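Long-range contacts in glyoxalase family protein (Enterococcus faecalis, PDB 2P25), which is of unknown function but belongs to the glyoxalase/bleomycin resistance protein/dioxygenase superfamily, whose fold is built on beta-alpha-beta-beta-beta modules: residues D42-L47 / E55-D60; H76-V81 / P121-E126; H83-I88 / G108-F113; Q94-E99 / T112-P117. One frame throughout, in Å; residues are numbered along the deposited sequence.

Contacts 1 and 2 are buried strand pairings in two separate four-stranded sheets, on opposite sides of the chain's centre and about 21 Å apart between centres; the first is an antiparallel hairpin with a salt-bridge network, the second a parallel pairing of strands far apart in sequence, and both touch the second subunit. Contacts 3 and 4 are only partly buried. They share T112 and F113 on strand 110-115, which neighbours strand 121-125 of contact 2. Helix packing and a surface salt bridge make contact 3, whereas contact 4 joins a loop to the strand through backbone, hydroxyl and water.

Contact 1 of 4, residues D42-L47 / E55-D60; sequences DIKLDL and EIFISD
I43 to D46 run antiparallel to E55 to I58 in a beta hairpin of the first four-stranded sheet, the short segments lying at 164° to each other, with hydrogen-bonded pairs I43/I58 and L45/I56 alternating with the non-hydrogen-bonded pairs K44/F57 and D46/E55. The bond from L45 N to I56 O, at 2.8 Å, is almost straight. On the face that carries K44, D46, E55 and F57, the lysine chain runs alongside the phenyl ring: CG lies over one face, and K44 CD is 3.7 Å from F57 CE1. R75 of the second subunit makes a cation-pi contact with this ring. A bend at chi4 (-66°) turns the ammonium toward two carboxylates. K44 NZ forms salt bridges with both: a weak bond of 3.0 Å to E55 OE1 and a 3.1 Å bond to the syn lone pair of D46 OD1. Those acceptors approach within 3.0 Å (D46 OD1 to E55 OE1), a repulsion the shared lysine would offset; R33 takes D46 OD2. At the rim of the ring, D42 OD2, salt-bridged to R37, meets F57 CD1 near the ring plane. The other face is aliphatic: L47 CD1 touches I56 CD1 at 3.6 Å, and L45 CD2 touches I58 CD1 at 4.2 Å. There helix 16-26 covers L47 and I56 through Y23, and the hairpin lies between strands 30-37 and 6-13.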
loop_
_atom_site.group_PDB
_atom_site.type_symbol
_atom_site.label_atom_id
_atom_site.label_comp_id
_atom_site.label_asym_id
_atom_site.label_seq_id
_atom_site.Cartn_x
_atom_site.Cartn_y
_atom_site.Cartn_z
ATOM N N ASP A 42 -18.029 -2.892 -9.963
ATOM C CA ASP A 42 -16.987 -1.899 -9.936
ATOM C C ASP A 42 -16.289 -1.895 -11.268
ATOM O O ASP A 42 -16.709 -2.593 -12.206
ATOM C CB ASP A 42 -16.014 -2.134 -8.752
ATOM C CG ASP A 42 -15.331 -3.506 -8.778
ATOM O OD1 ASP A 42 -15.345 -4.184 -9.822
ATOM O OD2 ASP A 42 -14.755 -3.906 -7.738
ATOM N N ILE A 43 -15.268 -1.064 -11.355
ATOM C CA ILE A 43 -14.330 -1.069 -12.452
ATOM C C ILE A 43 -12.967 -1.396 -11.848
ATOM O O ILE A 43 -12.610 -0.839 -10.806
ATOM C CB ILE A 43 -14.276 0.299 -13.174
ATOM C CG1 ILE A 43 -15.639 0.621 -13.798
ATOM C CG2 ILE A 43 -13.166 0.302 -14.254
ATOM C CD1 ILE A 43 -15.752 2.005 -14.350
ATOM N N LYS A 44 -12.235 -2.319 -12.484
ATOM C CA LYS A 44 -10.876 -2.660 -12.068
ATOM C C LYS A 44 -9.903 -2.091 -13.097
ATOM O O LYS A 44 -9.886 -2.511 -14.249
ATOM C CB LYS A 44 -10.698 -4.174 -11.940
ATOM C CG LYS A 44 -9.429 -4.607 -11.233
ATOM C CD LYS A 44 -9.407 -6.133 -11.009
ATOM C CE LYS A 44 -8.062 -6.570 -10.453
ATOM N NZ LYS A 44 -6.979 -6.361 -11.451
ATOM N N LEU A 45 -9.111 -1.120 -12.671
ATOM C CA LEU A 45 -8.172 -0.418 -13.535
ATOM C C LEU A 45 -6.761 -0.731 -13.068
ATOM O O LEU A 45 -6.405 -0.387 -11.916
ATOM C CB LEU A 45 -8.483 1.095 -13.459
ATOM C CG LEU A 45 -7.657 2.086 -14.265
ATOM C CD1 LEU A 45 -7.773 1.810 -15.798
ATOM C CD2 LEU A 45 -8.016 3.523 -13.917
ATOM N N ASP A 46 -5.994 -1.449 -13.898
ATOM C CA ASP A 46 -4.573 -1.744 -13.604
ATOM C C ASP A 46 -3.662 -0.761 -14.339
ATOM O O ASP A 46 -3.767 -0.585 -15.546
ATOM C CB ASP A 46 -4.176 -3.173 -13.987
ATOM C CG ASP A 46 -4.896 -4.236 -13.156
ATOM O OD1 ASP A 46 -4.889 -4.133 -11.925
ATOM O OD2 ASP A 46 -5.434 -5.193 -13.737
ATOM N N LEU A 47 -2.757 -0.144 -13.591
ATOM C CA LEU A 47 -1.902 0.931 -14.114
ATOM C C LEU A 47 -0.444 0.572 -13.911
ATOM O O LEU A 47 -0.093 -0.106 -12.948
ATOM C CB LEU A 47 -2.185 2.241 -13.370
ATOM C CG LEU A 47 -3.615 2.793 -13.387
ATOM C CD1 LEU A 47 -3.739 4.107 -12.646
ATOM C CD2 LEU A 47 -4.123 2.952 -14.829
ATOM N N GLU A 55 -3.198 -1.209 -8.833
ATOM C CA GLU A 55 -4.520 -1.749 -9.137
ATOM C C GLU A 55 -5.588 -0.918 -8.453
ATOM O O GLU A 55 -5.595 -0.831 -7.228
ATOM C CB GLU A 55 -4.573 -3.151 -8.600
ATOM C CG GLU A 55 -5.733 -3.973 -8.955
ATOM C CD GLU A 55 -5.405 -5.432 -8.732
ATOM O OE1 GLU A 55 -4.675 -6.040 -9.569
ATOM O OE2 GLU A 55 -5.852 -5.952 -7.707
ATOM N N ILE A 56 -6.498 -0.342 -9.225
ATOM C CA ILE A 56 -7.491 0.552 -8.639
ATOM C C ILE A 56 -8.872 -0.026 -8.849
ATOM O O ILE A 56 -9.245 -0.339 -9.993
ATOM C CB ILE A 56 -7.404 1.974 -9.220
ATOM C CG1 ILE A 56 -5.942 2.459 -9.205
ATOM C CG2 ILE A 56 -8.351 2.908 -8.454
ATOM C CD1 ILE A 56 -5.748 3.878 -9.625
ATOM N N PHE A 57 -9.611 -0.193 -7.762
ATOM C CA PHE A 57 -10.995 -0.652 -7.805
ATOM C C PHE A 57 -11.858 0.593 -7.629
ATOM O O PHE A 57 -11.681 1.312 -6.666
ATOM C CB PHE A 57 -11.262 -1.639 -6.650
ATOM C CG PHE A 57 -10.503 -2.935 -6.798
ATOM C CD1 PHE A 57 -11.113 -4.057 -7.360
ATOM C CD2 PHE A 57 -9.184 -3.021 -6.376
ATOM C CE1 PHE A 57 -10.394 -5.253 -7.505
ATOM C CE2 PHE A 57 -8.457 -4.197 -6.532
ATOM C CZ PHE A 57 -9.065 -5.316 -7.078
ATOM N N ILE A 58 -12.762 0.852 -8.578
ATOM C CA ILE A 58 -13.522 2.091 -8.584
ATOM C C ILE A 58 -15.001 1.783 -8.363
ATOM O O ILE A 58 -15.603 1.057 -9.133
ATOM C CB ILE A 58 -13.354 2.858 -9.938
ATOM C CG1 ILE A 58 -11.864 3.059 -10.263
ATOM C CG2 ILE A 58 -14.065 4.222 -9.907
ATOM C CD1 ILE A 58 -11.593 3.451 -11.683
ATOM N N SER A 59 -15.587 2.383 -7.341
ATOM C CA SER A 59 -16.984 2.090 -6.969
ATOM C C SER A 59 -17.529 3.183 -6.059
ATOM O O SER A 59 -16.832 3.667 -5.172
ATOM C CB SER A 59 -17.078 0.738 -6.261
ATOM O OG SER A 59 -18.418 0.443 -5.861
ATOM N N ASP A 60 -18.803 3.513 -6.229
ATOM C CA ASP A 60 -19.426 4.448 -5.304
ATOM C C ASP A 60 -19.871 3.766 -4.006
ATOM O O ASP A 60 -20.471 4.403 -3.153
ATOM C CB ASP A 60 -20.584 5.202 -5.974
ATOM C CG ASP A 60 -21.733 4.299 -6.334
ATOM O OD1 ASP A 60 -21.618 3.071 -6.164
ATOM O OD2 ASP A 60 -22.774 4.830 -6.799
#

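Contact 2 of 4, residues H76-V81 / P121-E126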
loop_
_atom_site.group_PDB
_atom_site.type_symbol
_atom_site.label_atom_id
_atom_site.label_comp_id
_atom_site.label_asym_id
_atom_site.label_seq_id
_atom_site.Cartn_x
_atom_site.Cartn_y
_atom_site.Cartn_z
ATOM N N HIS A 76 -0.475 4.546 4.016
ATOM C CA HIS A 76 -0.051 5.442 2.913
ATOM C C HIS A 76 0.928 4.769 1.997
ATOM O O HIS A 76 1.454 3.700 2.316
ATOM C CB HIS A 76 0.435 6.816 3.423
ATOM C CG HIS A 76 1.732 6.791 4.200
ATOM N ND1 HIS A 76 2.940 6.430 3.646
ATOM C CD2 HIS A 76 2.001 7.159 5.476
ATOM C CE1 HIS A 76 3.897 6.552 4.553
ATOM N NE2 HIS A 76 3.345 6.968 5.679
ATOM N N LEU A 77 1.179 5.405 0.845
ATOM C CA LEU A 77 2.160 4.915 -0.103
ATOM C C LEU A 77 3.150 6.047 -0.295
ATOM O O LEU A 77 2.733 7.192 -0.390
ATOM C CB LEU A 77 1.479 4.654 -1.450
ATOM C CG LEU A 77 2.302 4.175 -2.622
ATOM C CD1 LEU A 77 3.036 2.883 -2.279
ATOM C CD2 LEU A 77 1.311 3.944 -3.802
ATOM N N ALA A 78 4.445 5.734 -0.272
ATOM C CA ALA A 78 5.472 6.779 -0.359
ATOM C C ALA A 78 6.294 6.595 -1.608
ATOM O O ALA A 78 6.717 5.469 -1.898
ATOM C CB ALA A 78 6.372 6.697 0.859
ATOM N N PHE A 79 6.582 7.709 -2.291
ATOM C CA PHE A 79 7.419 7.703 -3.481
ATOM C C PHE A 79 8.814 8.253 -3.158
ATOM O O PHE A 79 8.934 9.265 -2.469
ATOM C CB PHE A 79 6.763 8.576 -4.568
ATOM C CG PHE A 79 5.438 8.060 -5.048
ATOM C CD1 PHE A 79 5.378 7.043 -5.989
ATOM C CD2 PHE A 79 4.239 8.600 -4.571
ATOM C CE1 PHE A 79 4.133 6.548 -6.435
ATOM C CE2 PHE A 79 3.013 8.129 -5.026
ATOM C CZ PHE A 79 2.967 7.099 -5.972
ATOM N N LYS A 80 9.867 7.598 -3.655
ATOM C CA LYS A 80 11.213 8.129 -3.510
ATOM C C LYS A 80 11.439 9.157 -4.622
ATOM O O LYS A 80 11.139 8.880 -5.797
ATOM C CB LYS A 80 12.295 7.035 -3.617
ATOM C CG LYS A 80 13.675 7.548 -3.114
ATOM C CD LYS A 80 14.768 6.494 -3.149
ATOM C CE LYS A 80 16.109 7.149 -2.883
ATOM N NZ LYS A 80 16.147 8.505 -3.538
ATOM N N VAL A 81 11.911 10.338 -4.233
ATOM C CA VAL A 81 12.249 11.393 -5.204
ATOM C C VAL A 81 13.696 11.824 -5.051
ATOM O O VAL A 81 14.307 11.696 -3.978
ATOM C CB VAL A 81 11.283 12.635 -5.114
ATOM C CG1 VAL A 81 9.799 12.205 -5.374
ATOM C CG2 VAL A 81 11.382 13.302 -3.764
ATOM N N PRO A 121 -3.455 9.519 1.625
ATOM C CA PRO A 121 -2.137 10.179 1.718
ATOM C C PRO A 121 -1.085 9.504 0.852
ATOM O O PRO A 121 -0.905 8.263 0.891
ATOM C CB PRO A 121 -1.765 10.056 3.218
ATOM C CG PRO A 121 -3.089 9.690 3.919
ATOM C CD PRO A 121 -3.845 8.887 2.898
ATOM N N LEU A 122 -0.367 10.334 0.091
ATOM C CA LEU A 122 0.712 9.876 -0.762
ATOM C C LEU A 122 1.921 10.697 -0.365
ATOM O O LEU A 122 1.878 11.937 -0.378
ATOM C CB LEU A 122 0.356 10.072 -2.238
ATOM C CG LEU A 122 -0.880 9.267 -2.689
ATOM C CD1 LEU A 122 -1.306 9.687 -4.109
ATOM C CD2 LEU A 122 -0.502 7.762 -2.668
ATOM N N GLU A 123 2.989 10.013 0.021
ATOM C CA GLU A 123 4.172 10.718 0.506
ATOM C C GLU A 123 5.236 10.880 -0.578
ATOM O O GLU A 123 5.425 9.984 -1.400
ATOM C CB GLU A 123 4.723 9.946 1.681
ATOM C CG GLU A 123 5.815 10.634 2.479
ATOM C CD GLU A 123 6.432 9.682 3.482
ATOM O OE1 GLU A 123 5.725 9.241 4.401
ATOM O OE2 GLU A 123 7.606 9.317 3.337
ATOM N N LEU A 124 5.956 12.003 -0.532
ATOM C CA LEU A 124 7.210 12.179 -1.269
ATOM C C LEU A 124 8.334 12.165 -0.253
ATOM O O LEU A 124 8.254 12.837 0.788
ATOM C CB LEU A 124 7.205 13.527 -1.998
ATOM C CG LEU A 124 6.113 13.821 -3.033
ATOM C CD1 LEU A 124 6.268 15.248 -3.592
ATOM C CD2 LEU A 124 6.151 12.790 -4.146
ATOM N N HIS A 125 9.383 11.390 -0.538
ATOM C CA HIS A 125 10.482 11.247 0.396
ATOM C C HIS A 125 11.803 11.195 -0.362
ATOM O O HIS A 125 11.936 10.424 -1.308
ATOM C CB HIS A 125 10.280 9.938 1.179
ATOM C CG HIS A 125 11.056 9.854 2.450
ATOM N ND1 HIS A 125 12.434 9.831 2.486
ATOM C CD2 HIS A 125 10.644 9.738 3.735
ATOM C CE1 HIS A 125 12.839 9.724 3.741
ATOM N NE2 HIS A 125 11.772 9.665 4.519
ATOM N N GLU A 126 12.770 12.006 0.053
ATOM C CA GLU A 126 14.103 11.953 -0.553
ATOM C C GLU A 126 14.930 10.751 -0.061
ATOM O O GLU A 126 14.534 10.058 0.894
ATOM C CB GLU A 126 14.833 13.262 -0.312
ATOM C CG GLU A 126 14.311 14.373 -1.229
ATOM C CD GLU A 126 15.222 15.600 -1.315
ATOM O OE1 GLU A 126 16.196 15.719 -0.523
ATOM O OE2 GLU A 126 14.960 16.450 -2.192
#
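E123 O takes one hydrogen bond from the facing strand, donated by F79 N at 2.7 Å, and a weaker CA-H...O contact from A78 CA at 3.4 Å. The pairing is parallel, and it places strand 73-80 beside the C-terminal strand 121-125, as the first and last strands of a beta-alpha-beta-beta-beta module lie in the glyoxalase fold. E123 N returns a bond to L77 O, and two more follow along the strands. H125 N meets F79 O nearly along the C=O axis, while V81 N stands 37° above the carbonyl plane of H125.

The face with A78, K80, E123 and H125 is mostly polar. The small A78 lets its CB sit 3.7 Å from E123 CB, and with CG anti to the backbone N (chi1 -170°) the glutamate leads off beside it in an extended chain. E123 OE2 bonds to H8 NE2 of the second subunit and also lies at the edge of the H125 ring, in its plane. The reverse face, with L77, F79, L122 and L124, is apolar: L122 CD2 touches L77 CB at 3.9 Å, and L124 CD2 touches V81 CG1, also at 3.9 Å, with V87 and L91 of helix 84-93 over L124. A strand of the second subunit pairs antiparallel with H76 to A78, so the sheet continues across the dimer interface. At the far end H125 NE2 bonds to D104, and H125 ND1 donates to E126 O at 2.6 Å, on a lone pair and in the plane of the imidazole.

Contact 3 of 4, residues H83-I88 / G108-F113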
loop_
_atom_site.group_PDB
_atom_site.type_symbol
_atom_site.label_atom_id
_atom_site.label_comp_id
_atom_site.label_asym_id
_atom_site.label_seq_id
_atom_site.Cartn_x
_atom_site.Cartn_y
_atom_site.Cartn_z
ATOM N N HIS A 83 14.895 15.116 -6.080
ATOM C CA HIS A 83 14.876 16.475 -5.574
ATOM C C HIS A 83 13.426 16.878 -5.404
ATOM O O HIS A 83 12.673 17.050 -6.376
ATOM C CB HIS A 83 15.669 17.440 -6.469
ATOM C CG HIS A 83 16.247 18.602 -5.720
ATOM N ND1 HIS A 83 15.734 19.879 -5.808
ATOM C CD2 HIS A 83 17.273 18.669 -4.839
ATOM C CE1 HIS A 83 16.428 20.684 -5.025
ATOM N NE2 HIS A 83 17.372 19.975 -4.429
ATOM N N ILE A 84 13.032 16.959 -4.141
ATOM C CA ILE A 84 11.615 17.084 -3.761
ATOM C C ILE A 84 10.923 18.375 -4.238
ATOM O O ILE A 84 9.765 18.349 -4.630
ATOM C CB ILE A 84 11.441 16.861 -2.251
ATOM C CG1 ILE A 84 9.980 16.557 -1.912
ATOM C CG2 ILE A 84 12.024 18.044 -1.444
ATOM C CD1 ILE A 84 9.840 15.881 -0.558
ATOM N N GLU A 85 11.665 19.479 -4.274
ATOM C CA GLU A 85 11.106 20.777 -4.659
ATOM C C GLU A 85 10.517 20.758 -6.061
ATOM O O GLU A 85 9.438 21.325 -6.293
ATOM C CB GLU A 85 12.183 21.882 -4.513
ATOM C CG GLU A 85 12.505 22.168 -3.033
ATOM C CD GLU A 85 13.634 21.300 -2.450
ATOM O OE1 GLU A 85 14.187 20.424 -3.150
ATOM O OE2 GLU A 85 13.958 21.487 -1.252
ATOM N N GLU A 86 11.206 20.098 -6.996
ATOM C CA GLU A 86 10.702 20.029 -8.373
ATOM C C GLU A 86 9.441 19.188 -8.491
ATOM O O GLU A 86 8.546 19.507 -9.284
ATOM C CB GLU A 86 11.763 19.563 -9.371
ATOM C CG GLU A 86 12.189 18.117 -9.282
ATOM C CD GLU A 86 13.143 17.726 -10.400
ATOM O OE1 GLU A 86 13.588 18.635 -11.130
ATOM O OE2 GLU A 86 13.474 16.524 -10.534
ATOM N N VAL A 87 9.376 18.115 -7.703
ATOM C CA VAL A 87 8.181 17.258 -7.721
ATOM C C VAL A 87 6.990 18.025 -7.127
ATOM O O VAL A 87 5.875 18.002 -7.675
ATOM C CB VAL A 87 8.428 15.888 -7.051
ATOM C CG1 VAL A 87 7.211 14.983 -7.261
ATOM C CG2 VAL A 87 9.685 15.225 -7.656
ATOM N N ILE A 88 7.220 18.705 -6.007
ATOM C CA ILE A 88 6.189 19.579 -5.433
ATOM C C ILE A 88 5.710 20.617 -6.453
ATOM O O ILE A 88 4.498 20.816 -6.638
ATOM C CB ILE A 88 6.699 20.228 -4.128
ATOM C CG1 ILE A 88 6.783 19.179 -3.013
ATOM C CG2 ILE A 88 5.801 21.398 -3.697
ATOM C CD1 ILE A 88 7.620 19.652 -1.829
ATOM N N GLY A 108 16.368 12.671 8.906
ATOM C CA GLY A 108 16.807 13.989 8.442
ATOM C C GLY A 108 16.570 14.292 6.961
ATOM O O GLY A 108 17.014 15.326 6.469
ATOM N N LYS A 109 15.894 13.397 6.236
ATOM C CA LYS A 109 15.623 13.630 4.804
ATOM C C LYS A 109 14.296 14.335 4.586
ATOM O O LYS A 109 13.360 14.171 5.374
ATOM C CB LYS A 109 15.706 12.335 3.986
ATOM C CG LYS A 109 17.162 11.845 3.876
ATOM C CD LYS A 109 17.291 10.627 3.002
ATOM C CE LYS A 109 18.753 10.167 2.962
ATOM N NZ LYS A 109 18.868 8.711 2.615
ATOM N N LYS A 110 14.228 15.119 3.515
ATOM C CA LYS A 110 13.027 15.902 3.195
ATOM C C LYS A 110 11.858 15.035 2.782
ATOM O O LYS A 110 12.029 14.055 2.072
ATOM C CB LYS A 110 13.297 16.875 2.051
ATOM C CG LYS A 110 14.174 18.046 2.449
ATOM C CD LYS A 110 14.635 18.787 1.199
ATOM C CE LYS A 110 15.590 19.893 1.544
ATOM N NZ LYS A 110 16.048 20.563 0.302
HETATM N N MSE A 111 10.662 15.448 3.190
HETATM C CA MSE A 111 9.436 14.704 2.885
HETATM C C MSE A 111 8.241 15.636 2.952
HETATM O O MSE A 111 8.290 16.695 3.583
HETATM C CB MSE A 111 9.223 13.551 3.882
HETATM C CG MSE A 111 9.189 14.034 5.293
HETATM SE SE MSE A 111 8.771 12.608 6.543
HETATM C CE MSE A 111 6.837 12.482 6.193
ATOM N N THR A 112 7.175 15.251 2.253
ATOM C CA THR A 112 5.887 15.908 2.407
ATOM C C THR A 112 4.808 14.921 1.910
ATOM O O THR A 112 5.134 13.813 1.446
ATOM C CB THR A 112 5.801 17.243 1.642
ATOM O OG1 THR A 112 4.581 17.927 2.038
ATOM C CG2 THR A 112 5.798 17.007 0.110
ATOM N N PHE A 113 3.553 15.344 2.004
ATOM C CA PHE A 113 2.400 14.563 1.556
ATOM C C PHE A 113 1.537 15.359 0.603
ATOM O O PHE A 113 1.416 16.587 0.704
ATOM C CB PHE A 113 1.496 14.168 2.735
ATOM C CG PHE A 113 2.015 13.029 3.567
ATOM C CD1 PHE A 113 1.649 11.715 3.272
ATOM C CD2 PHE A 113 2.875 13.273 4.631
ATOM C CE1 PHE A 113 2.122 10.648 4.065
ATOM C CE2 PHE A 113 3.359 12.216 5.435
ATOM C CZ PHE A 113 3.002 10.915 5.147
HETATM O O HOH W 1 16.007 19.030 -1.991
#
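E85 and K110 meet at about a right angle in a salt bridge, K110 NZ donating to the syn lone pair of E85 OE2 at 2.8 Å. A water completes a small ring with them: it donates to E85 OE1 at 2.6 Å and accepts from K110 NZ at 2.8 Å. The glutamate chain bends at chi2 (89°), which swings its CD toward the strand, whereas the lysine stays extended and offers its methylenes to the helix. I84 CG2 lies 3.8 Å from K110 CD, the two side chains crossing obliquely. Deeper in, I84 CD1 presses on the backbone of the next residue, 3.7 Å from the CA of selenomethionine M111, whose side chain points away. One turn later I88 CD1 and T112 CG2 reach tip to tip at 3.8 Å. This is helix-on-sheet packing of the beta-alpha-beta-beta-beta fold, with the start of helix 84-93 laid on one face of strand 110-115, the two short segments only 18° from parallel and their axes 9.8 Å apart. The charged pair lies at the partly exposed border of the contact. Further out, H83 occupies the N-cap position, and E126 OE2 accepts from I84 N in the first turn; the backbone of E126 also pairs with K110. L124 of the neighbouring strand and L101 pack against I84.

Contact 4 of 4, residues Q94-E99 / T112-P117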
loop_
_atom_site.group_PDB
_atom_site.type_symbol
_atom_site.label_atom_id
_atom_site.label_comp_id
_atom_site.label_asym_id
_atom_site.label_seq_id
_atom_site.Cartn_x
_atom_site.Cartn_y
_atom_site.Cartn_z
ATOM N N GLN A 94 -0.169 21.206 -11.429
ATOM C CA GLN A 94 -1.309 20.376 -11.844
ATOM C C GLN A 94 -2.509 20.511 -10.925
ATOM O O GLN A 94 -3.473 19.760 -11.069
ATOM C CB GLN A 94 -0.902 18.902 -11.904
ATOM C CG GLN A 94 0.231 18.599 -12.878
ATOM C CD GLN A 94 -0.212 18.751 -14.308
ATOM O OE1 GLN A 94 0.299 19.598 -15.057
ATOM N NE2 GLN A 94 -1.164 17.935 -14.703
ATOM N N GLY A 95 -2.447 21.440 -9.976
ATOM C CA GLY A 95 -3.561 21.696 -9.064
ATOM C C GLY A 95 -3.619 20.725 -7.902
ATOM O O GLY A 95 -4.669 20.579 -7.246
ATOM N N ILE A 96 -2.503 20.042 -7.642
ATOM C CA ILE A 96 -2.442 19.114 -6.519
ATOM C C ILE A 96 -1.673 19.767 -5.381
ATOM O O ILE A 96 -0.481 20.021 -5.506
ATOM C CB ILE A 96 -1.765 17.791 -6.914
ATOM C CG1 ILE A 96 -2.604 17.081 -7.979
ATOM C CG2 ILE A 96 -1.544 16.878 -5.649
ATOM C CD1 ILE A 96 -1.846 15.941 -8.696
ATOM N N GLU A 97 -2.377 20.038 -4.285
ATOM C CA GLU A 97 -1.782 20.673 -3.105
ATOM C C GLU A 97 -0.825 19.765 -2.340
ATOM O O GLU A 97 -1.002 18.549 -2.305
ATOM C CB GLU A 97 -2.873 21.180 -2.174
ATOM C CG GLU A 97 -3.718 22.241 -2.812
ATOM C CD GLU A 97 -4.542 22.990 -1.783
ATOM O OE1 GLU A 97 -3.935 23.653 -0.915
ATOM O OE2 GLU A 97 -5.791 22.891 -1.831
ATOM N N THR A 98 0.211 20.370 -1.762
ATOM C CA THR A 98 1.180 19.629 -0.975
ATOM C C THR A 98 1.282 20.281 0.391
ATOM O O THR A 98 1.131 21.516 0.516
ATOM C CB THR A 98 2.575 19.583 -1.667
ATOM O OG1 THR A 98 2.921 20.880 -2.152
ATOM C CG2 THR A 98 2.567 18.599 -2.845
ATOM N N GLU A 99 1.478 19.456 1.415
ATOM C CA GLU A 99 1.781 19.951 2.762
ATOM C C GLU A 99 3.144 20.658 2.790
ATOM O O GLU A 99 4.006 20.397 1.940
ATOM C CB GLU A 99 1.780 18.822 3.789
ATOM C CG GLU A 99 0.425 18.152 3.967
ATOM C CD GLU A 99 0.459 17.106 5.039
ATOM O OE1 GLU A 99 1.567 16.657 5.421
ATOM O OE2 GLU A 99 -0.629 16.713 5.494
ATOM N N THR A 112 7.175 15.251 2.253
ATOM C CA THR A 112 5.887 15.908 2.407
ATOM C C THR A 112 4.808 14.921 1.910
ATOM O O THR A 112 5.134 13.813 1.446
ATOM C CB THR A 112 5.801 17.243 1.642
ATOM O OG1 THR A 112 4.581 17.927 2.038
ATOM C CG2 THR A 112 5.798 17.007 0.110
ATOM N N PHE A 113 3.553 15.344 2.004
ATOM C CA PHE A 113 2.400 14.563 1.556
ATOM C C PHE A 113 1.537 15.359 0.603
ATOM O O PHE A 113 1.416 16.587 0.704
ATOM C CB PHE A 113 1.496 14.168 2.735
ATOM C CG PHE A 113 2.015 13.029 3.567
ATOM C CD1 PHE A 113 1.649 11.715 3.272
ATOM C CD2 PHE A 113 2.875 13.273 4.631
ATOM C CE1 PHE A 113 2.122 10.648 4.065
ATOM C CE2 PHE A 113 3.359 12.216 5.435
ATOM C CZ PHE A 113 3.002 10.915 5.147
ATOM N N PHE A 114 0.947 14.639 -0.343
ATOM C CA PHE A 114 -0.178 15.127 -1.118
ATOM C C PHE A 114 -1.257 14.046 -1.004
ATOM O O PHE A 114 -1.039 13.043 -0.327
ATOM C CB PHE A 114 0.204 15.452 -2.575
ATOM C CG PHE A 114 0.709 14.274 -3.381
ATOM C CD1 PHE A 114 -0.080 13.738 -4.416
ATOM C CD2 PHE A 114 1.982 13.753 -3.157
ATOM C CE1 PHE A 114 0.378 12.676 -5.193
ATOM C CE2 PHE A 114 2.443 12.680 -3.916
ATOM C CZ PHE A 114 1.649 12.157 -4.943
ATOM N N PHE A 115 -2.425 14.262 -1.603
ATOM C CA PHE A 115 -3.560 13.366 -1.357
ATOM C C PHE A 115 -4.256 13.104 -2.645
ATOM O O PHE A 115 -4.356 13.984 -3.501
ATOM C CB PHE A 115 -4.521 14.013 -0.346
ATOM C CG PHE A 115 -3.861 14.287 0.964
ATOM C CD1 PHE A 115 -3.852 13.317 1.958
ATOM C CD2 PHE A 115 -3.177 15.503 1.186
ATOM C CE1 PHE A 115 -3.173 13.549 3.162
ATOM C CE2 PHE A 115 -2.501 15.728 2.375
ATOM C CZ PHE A 115 -2.500 14.761 3.359
ATOM N N ASP A 116 -4.719 11.863 -2.790
ATOM C CA ASP A 116 -5.500 11.492 -3.976
ATOM C C ASP A 116 -6.925 12.068 -3.864
ATOM O O ASP A 116 -7.269 12.697 -2.851
ATOM C CB ASP A 116 -5.357 9.974 -4.276
ATOM C CG ASP A 116 -6.503 9.104 -3.697
ATOM O OD1 ASP A 116 -7.284 9.556 -2.863
ATOM O OD2 ASP A 116 -6.587 7.930 -4.130
ATOM N N PRO A 117 -7.732 11.939 -4.924
ATOM C CA PRO A 117 -9.048 12.566 -4.946
ATOM C C PRO A 117 -9.959 12.134 -3.798
ATOM O O PRO A 117 -10.936 12.852 -3.493
ATOM C CB PRO A 117 -9.634 12.109 -6.298
ATOM C CG PRO A 117 -8.349 11.958 -7.186
ATOM C CD PRO A 117 -7.390 11.297 -6.214
HETATM O O HOH W 2 -3.202 16.942 -2.470
#
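The loop that leaves helix 84-93 through a Schellman motif, with G95 as its C-prime residue, brings I96 to E99 back onto T112 to F115 of strand 110-115. E99 N donates to F113 O at 3.0 Å in a nearly straight bond (172°), and T98 CA closes on the same oxygen. Next to it T112 OG1 donates to E99 O at an unusually short 2.5 Å, from 54° above the carbonyl plane; the carbonyl can only accept, which makes the hydroxyl the donor. A water bridges loop and strand farther along: it donates to E97 O at 2.7 Å and accepts from F115 N at 2.9 Å. I96 packs on F114, where I96 CG2 touches F114 CD1 at 3.7 Å, and E97 O comes within 3.3 Å of F114 CB. L91 and F22 cover the side chains of I96 and F114. The E99 chain lies beside F113 and crosses F115 at about a right angle. E99 OE2 approaches F115 CZ at 3.4 Å in the ring plane, where the positive rim of the phenyl would favour an oxygen, while E99 OE1 is salt-bridged to R102. T98 OG1 bonds to N92 OD1 in the last turn of the helix. Such a return is the helix-to-strand passage of the beta-alpha-beta-beta-beta fold, in which the chain leaves the helix to enter the outer strand, here 102-103.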